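Local coordinates for transcriptional regulator (Streptococcus dysgalactiae, PDB 4YV9), which probably regulates transcription in quorum sensing as an SHP pheromone receptor with a DNA-binding helix-turn-helix domain and a helical repeat domain, at residues Ala90-Leu93 against Lys94-Glu97; Thr128-Thr131 against Asp132-Ser136. All coordinates share one frame; numbering follows the deposited sequence.

Interaction 1 of 2, residues Ala90-Leu93 against Lys94-Glu97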
ATOM      1  N   ALA B  90       8.532  18.230  25.549  1.00 76.02           N
ATOM      2  CA  ALA B  90       9.066  19.572  25.390  1.00 83.16           C
ATOM      3  C   ALA B  90       8.920  20.115  23.967  1.00 85.93           C
ATOM      4  O   ALA B  90       8.400  21.209  23.771  1.00 91.24           O
ATOM      5  CB  ALA B  90      10.525  19.604  25.816  1.00 84.33           C
ATOM      6  N   LYS B  91       9.372  19.381  22.966  1.00 79.81           N
ATOM      7  CA  LYS B  91       9.387  19.993  21.644  1.00 82.36           C
ATOM      8  C   LYS B  91       8.087  19.726  20.886  1.00 78.68           C
ATOM      9  O   LYS B  91       7.821  20.368  19.872  1.00 82.89           O
ATOM     10  CB  LYS B  91      10.615  19.538  20.864  1.00 88.97           C
ATOM     11  CG  LYS B  91      10.752  18.048  20.790  1.00 95.59           C
ATOM     12  CD  LYS B  91      11.949  17.639  19.955  1.00100.63           C
ATOM     13  CE  LYS B  91      13.274  17.968  20.597  1.00101.17           C
ATOM     14  NZ  LYS B  91      14.373  17.504  19.707  1.00101.85           N
ATOM     15  N   LEU B  92       7.259  18.813  21.394  1.00 71.77           N
ATOM     16  CA  LEU B  92       5.884  18.700  20.905  1.00 66.16           C
ATOM     17  C   LEU B  92       5.132  19.952  21.320  1.00 63.81           C
ATOM     18  O   LEU B  92       4.224  20.407  20.635  1.00 58.39           O
ATOM     19  CB  LEU B  92       5.182  17.457  21.452  1.00 60.38           C
ATOM     20  CG  LEU B  92       5.437  16.139  20.722  1.00 70.27           C
ATOM     21  CD1 LEU B  92       5.060  14.989  21.624  1.00 70.47           C
ATOM     22  CD2 LEU B  92       4.652  16.063  19.401  1.00 62.14           C
ATOM     23  N   LEU B  93       5.533  20.508  22.456  1.00 76.12           N
ATOM     24  CA  LEU B  93       4.931  21.728  22.973  1.00 71.95           C
ATOM     25  C   LEU B  93       5.130  22.949  22.074  1.00 65.19           C
ATOM     26  O   LEU B  93       4.203  23.724  21.878  1.00 71.15           O
ATOM     27  CB  LEU B  93       5.471  22.020  24.376  1.00 67.71           C
ATOM     28  CG  LEU B  93       4.770  21.195  25.453  1.00 74.96           C
ATOM     29  CD1 LEU B  93       5.338  21.446  26.863  1.00 70.34           C
ATOM     30  CD2 LEU B  93       3.288  21.491  25.397  1.00 62.44           C
ATOM     31  N   LYS B  94       6.325  23.143  21.529  1.00 69.31           N
ATOM     32  CA  LYS B  94       6.497  24.269  20.617  1.00 75.28           C
ATOM     33  C   LYS B  94       6.302  23.881  19.158  1.00 70.93           C
ATOM     34  O   LYS B  94       6.159  24.750  18.291  1.00 75.50           O
ATOM     35  CB  LYS B  94       7.845  24.935  20.832  1.00 89.33           C
ATOM     36  CG  LYS B  94       7.719  26.108  21.809  1.00 96.13           C
ATOM     37  CD  LYS B  94       8.098  25.715  23.212  1.00101.65           C
ATOM     38  CE  LYS B  94       8.815  26.874  23.888  1.00107.54           C
ATOM     39  NZ  LYS B  94       9.304  26.518  25.236  1.00115.47           N
ATOM     40  N   LEU B  95       6.247  22.579  18.897  1.00 65.32           N
ATOM     41  CA  LEU B  95       5.728  22.115  17.613  1.00 62.47           C
ATOM     42  C   LEU B  95       4.298  22.622  17.520  1.00 61.18           C
ATOM     43  O   LEU B  95       3.845  23.081  16.477  1.00 66.40           O
ATOM     44  CB  LEU B  95       5.777  20.592  17.495  1.00 67.34           C
ATOM     45  CG  LEU B  95       5.254  19.993  16.182  1.00 70.55           C
ATOM     46  CD1 LEU B  95       6.098  20.482  15.022  1.00 71.50           C
ATOM     47  CD2 LEU B  95       5.250  18.478  16.227  1.00 71.70           C
ATOM     48  N   LEU B  96       3.608  22.548  18.651  1.00 64.66           N
ATOM     49  CA  LEU B  96       2.252  23.046  18.798  1.00 64.21           C
ATOM     50  C   LEU B  96       2.157  24.575  18.655  1.00 63.82           C
ATOM     51  O   LEU B  96       1.169  25.085  18.132  1.00 57.47           O
ATOM     52  CB  LEU B  96       1.693  22.595  20.156  1.00 58.52           C
ATOM     53  CG  LEU B  96       0.260  22.975  20.494  1.00 50.85           C
ATOM     54  CD1 LEU B  96      -0.705  22.425  19.447  1.00 51.01           C
ATOM     55  CD2 LEU B  96      -0.102  22.476  21.888  1.00 60.70           C
ATOM     56  N   GLU B  97       3.155  25.313  19.129  1.00 71.23           N
ATOM     57  CA  GLU B  97       3.132  26.763  18.919  1.00 78.64           C
ATOM     58  C   GLU B  97       3.426  27.069  17.456  1.00 75.84           C
ATOM     59  O   GLU B  97       2.867  28.004  16.879  1.00 71.36           O
ATOM     60  CB  GLU B  97       4.131  27.504  19.831  1.00 88.11           C
ATOM     61  CG  GLU B  97       4.056  29.030  19.656  1.00 89.37           C
ATOM     62  CD  GLU B  97       4.966  29.825  20.594  1.00100.32           C
ATOM     63  OE1 GLU B  97       5.702  29.219  21.407  1.00 97.00           O
ATOM     64  OE2 GLU B  97       4.943  31.073  20.507  1.00105.68           O
TER

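Interaction 2 of 2, residues Thr128-Thr131 against Asp132-Ser136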
ATOM      1  N   THR B 128     -15.059  20.034  17.784  1.00 45.21           N
ATOM      2  CA  THR B 128     -16.276  20.262  17.022  1.00 51.71           C
ATOM      3  C   THR B 128     -16.004  20.930  15.671  1.00 47.99           C
ATOM      4  O   THR B 128     -16.632  20.575  14.679  1.00 50.79           O
ATOM      5  CB  THR B 128     -17.273  21.103  17.837  1.00 54.21           C
ATOM      6  OG1 THR B 128     -17.686  20.342  18.982  1.00 54.59           O
ATOM      7  CG2 THR B 128     -18.497  21.456  17.002  1.00 53.41           C
ATOM      8  N   ARG B 129     -15.064  21.873  15.613  1.00 45.98           N
ATOM      9  CA  ARG B 129     -14.694  22.455  14.319  1.00 47.58           C
ATOM     10  C   ARG B 129     -14.125  21.382  13.406  1.00 49.18           C
ATOM     11  O   ARG B 129     -14.376  21.377  12.197  1.00 50.01           O
ATOM     12  CB  ARG B 129     -13.682  23.597  14.473  1.00 54.17           C
ATOM     13  CG  ARG B 129     -14.270  24.869  15.071  1.00 60.67           C
ATOM     14  CD  ARG B 129     -13.366  26.069  14.847  1.00 54.94           C
ATOM     15  NE  ARG B 129     -12.053  25.922  15.464  1.00 52.03           N
ATOM     16  CZ  ARG B 129     -11.773  26.274  16.715  1.00 56.90           C
ATOM     17  NH1 ARG B 129     -12.719  26.789  17.490  1.00 51.66           N
ATOM     18  NH2 ARG B 129     -10.545  26.117  17.194  1.00 57.50           N
ATOM     19  N   LEU B 130     -13.367  20.460  13.986  1.00 44.24           N
ATOM     20  CA  LEU B 130     -12.779  19.379  13.211  1.00 43.65           C
ATOM     21  C   LEU B 130     -13.836  18.384  12.731  1.00 42.04           C
ATOM     22  O   LEU B 130     -13.806  17.972  11.579  1.00 44.47           O
ATOM     23  CB  LEU B 130     -11.708  18.641  14.026  1.00 36.83           C
ATOM     24  CG  LEU B 130     -11.105  17.442  13.295  1.00 42.92           C
ATOM     25  CD1 LEU B 130     -10.312  17.906  12.096  1.00 46.54           C
ATOM     26  CD2 LEU B 130     -10.240  16.599  14.202  1.00 47.23           C
ATOM     27  N   THR B 131     -14.754  17.981  13.607  1.00 46.33           N
ATOM     28  CA  THR B 131     -15.768  17.009  13.198  1.00 48.00           C
ATOM     29  C   THR B 131     -16.717  17.636  12.162  1.00 47.81           C
ATOM     30  O   THR B 131     -17.137  16.967  11.210  1.00 45.56           O
ATOM     31  CB  THR B 131     -16.570  16.448  14.403  1.00 42.76           C
ATOM     32  OG1 THR B 131     -17.201  17.508  15.137  1.00 43.18           O
ATOM     33  CG2 THR B 131     -15.652  15.665  15.327  1.00 43.66           C
ATOM     34  N   ASP B 132     -17.028  18.918  12.335  1.00 45.35           N
ATOM     35  CA  ASP B 132     -17.811  19.641  11.344  1.00 49.73           C
ATOM     36  C   ASP B 132     -17.109  19.638   9.981  1.00 50.67           C
ATOM     37  O   ASP B 132     -17.747  19.373   8.959  1.00 52.71           O
ATOM     38  CB  ASP B 132     -18.082  21.080  11.795  1.00 43.34           C
ATOM     39  CG  ASP B 132     -19.178  21.169  12.848  1.00 51.50           C
ATOM     40  OD1 ASP B 132     -19.808  20.133  13.159  1.00 50.42           O
ATOM     41  OD2 ASP B 132     -19.414  22.284  13.358  1.00 53.64           O
ATOM     42  N   TYR B 133     -15.805  19.927   9.961  1.00 41.00           N
ATOM     43  CA  TYR B 133     -15.018  19.818   8.732  1.00 35.49           C
ATOM     44  C   TYR B 133     -15.132  18.422   8.120  1.00 41.31           C
ATOM     45  O   TYR B 133     -15.345  18.278   6.908  1.00 41.89           O
ATOM     46  CB  TYR B 133     -13.529  20.134   8.976  1.00 42.24           C
ATOM     47  CG  TYR B 133     -12.659  19.733   7.802  1.00 38.71           C
ATOM     48  CD1 TYR B 133     -12.752  20.406   6.587  1.00 41.20           C
ATOM     49  CD2 TYR B 133     -11.775  18.656   7.893  1.00 37.34           C
ATOM     50  CE1 TYR B 133     -11.983  20.033   5.493  1.00 44.35           C
ATOM     51  CE2 TYR B 133     -10.987  18.270   6.798  1.00 37.78           C
ATOM     52  CZ  TYR B 133     -11.104  18.967   5.604  1.00 43.71           C
ATOM     53  OH  TYR B 133     -10.355  18.605   4.520  1.00 43.52           O
ATOM     54  N   LEU B 134     -14.985  17.403   8.967  1.00 39.70           N
ATOM     55  CA  LEU B 134     -14.959  16.009   8.520  1.00 40.38           C
ATOM     56  C   LEU B 134     -16.307  15.573   7.941  1.00 43.30           C
ATOM     57  O   LEU B 134     -16.363  14.842   6.938  1.00 39.45           O
ATOM     58  CB  LEU B 134     -14.561  15.083   9.676  1.00 38.88           C
ATOM     59  CG  LEU B 134     -13.080  15.133  10.092  1.00 37.29           C
ATOM     60  CD1 LEU B 134     -12.813  14.207  11.269  1.00 35.66           C
ATOM     61  CD2 LEU B 134     -12.177  14.757   8.918  1.00 34.86           C
ATOM     62  N   PHE B 135     -17.389  16.036   8.565  1.00 41.98           N
ATOM     63  CA  PHE B 135     -18.720  15.769   8.025  1.00 48.33           C
ATOM     64  C   PHE B 135     -18.929  16.475   6.683  1.00 50.99           C
ATOM     65  O   PHE B 135     -19.707  16.013   5.853  1.00 54.39           O
ATOM     66  CB  PHE B 135     -19.805  16.194   9.019  1.00 39.71           C
ATOM     67  CG  PHE B 135     -20.104  15.162  10.067  1.00 36.64           C
ATOM     68  CD1 PHE B 135     -20.580  13.909   9.706  1.00 40.92           C
ATOM     69  CD2 PHE B 135     -19.934  15.448  11.409  1.00 36.50           C
ATOM     70  CE1 PHE B 135     -20.872  12.950  10.664  1.00 44.93           C
ATOM     71  CE2 PHE B 135     -20.216  14.502  12.376  1.00 38.64           C
ATOM     72  CZ  PHE B 135     -20.685  13.247  12.008  1.00 45.27           C
ATOM     73  N   SER B 136     -18.218  17.582   6.473  1.00 53.17           N
ATOM     74  CA  SER B 136     -18.419  18.424   5.293  1.00 53.15           C
ATOM     75  C   SER B 136     -17.705  17.908   4.045  1.00 45.53           C
ATOM     76  O   SER B 136     -18.013  18.326   2.934  1.00 46.65           O
ATOM     77  CB  SER B 136     -17.965  19.859   5.583  1.00 53.89           C
ATOM     78  OG  SER B 136     -16.567  20.008   5.402  1.00 56.64           O
TER
HETATM   79  O   HOH W   1     -19.622  17.909  14.061  1.00 49.36           O

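Interaction 1 of 2, residues Ala90-Leu93 against Lys94-Glu97
Leu92 and Leu95 meet through one methyl each, CD2 of Leu92 standing 4.0 Å from CD2 of Leu95, and this is the apolar side-chain touch within this stretch of helix 89-98. The two chains slant across one another, and their first torsions differ: Leu92 carries CG beside its backbone N (chi1 -83°), whereas Leu95 swings CG over to the carbonyl side (chi1 180°). Both residues are buried. Leu95 lies on Arg79 and Val80 of helix 72-85, Leu92 reaches Tyr83 of that helix as well as Ile116, and helix 103-113 receives Leu93 on Leu113 and Leu96 on Ser106, Ile109 and Lys110. Beneath the leucines the backbone is close-knit. Leu95 N donates to Lys91 O at 2.9 Å, and Leu96 N donates to Leu92 O at 3.0 Å; in each case the donor sits above the carbonyl plane, about 36° out of it for the first. CB of Leu95 also presses on Lys91 O (3.1 Å), and CB of Leu96 on Leu93 O (3.2 Å), so these carbonyls are lined by aliphatic carbon as well as by N-H groups. Lys91, Lys94 and Glu97 make up the exposed, looser side. Here the bond from Glu97 N to Leu93 O is weak, 3.3 Å long, and the chain of Lys94 bends at its second and third torsions. Lys91, though exposed, also leans on Tyr83 and Glu86. The chemistry is that of an amphipathic helix: leucines cohere with each other and with neighbouring helices, the charged residues stay at the exposed surface, and of the carbonyls Lys91 O and Leu92 O are well used while Leu93 O has the weaker bond.

Interaction 2 of 2, residues Thr128-Thr131 against Asp132-Ser136
Asp132 folds its carboxylate back over the carbonyl of Thr128, its CG 3.2 Å from Thr128 O, and lies side by side with the threonine so that OD2 comes 3.8 Å from the methyl CG2. OD1 and OD2 of Asp132 each lie 3.5 Å from Thr128 O, acceptor against acceptor; the holding is done by Asp132 N, which donates to that oxygen at 2.9 Å in a nearly straight bond (163°). A water sits by the neighbouring side chains of Thr131 and Asp132, 2.7 Å from Thr131 OG1, but its approach to Asp132 OD1 is suspiciously short and doubtful. Thr131 can present that hydroxyl because chi1 of 57° sets OG1 between its own backbone N and carbonyl carbon. One turn on, Phe135 N donates to Thr131 O at 2.8 Å, while ring atom CD2 of Phe135 leans on that oxygen obliquely. On the buried side CG of Leu130 meets CD1 of Leu134, 4.2 Å apart; Leu130 packs on Leu147, and Leu134 and Thr131 on Leu163. Tyr133 leads its ring away to stack with Tyr104, its OH bonded to Glu144, and also packs on Lys16 of the second subunit. Tyr133 O is gripped twice by Ser136, through N and, at 2.6 Å, through OG. The i to i+4 bonds of Asp132 through Phe135, shifting to i+3 at Ser136, with Leu130, Thr131 and Leu134 buried and Thr128, Arg129 and Asp132 exposed, mark an amphipathic helix of an all-helical repeat domain, here the TPR-like C-terminal region of an Rgg regulator.

In the fold
Going from the N terminus, the chain runs through helix 72-85 and on into helix 89-98, where interaction 1 lies. Helix 103-113 follows, and then helix 124-136 with interaction 2. Each contact joins abutting segments of a single helix, so neither closes a long loop; they come in series, without nesting or crossing. The centres of interaction 1 and interaction 2 are about 24 Å apart, and the nearest atoms of interaction 1 and interaction 2 are about 11 Å apart. Interaction 1 ties helix 72-85 to helix 103-113, whereas interaction 2 faces helices 142-151 and 157-169. Between the two, Arg129 reaches back to Asp103 in a salt bridge.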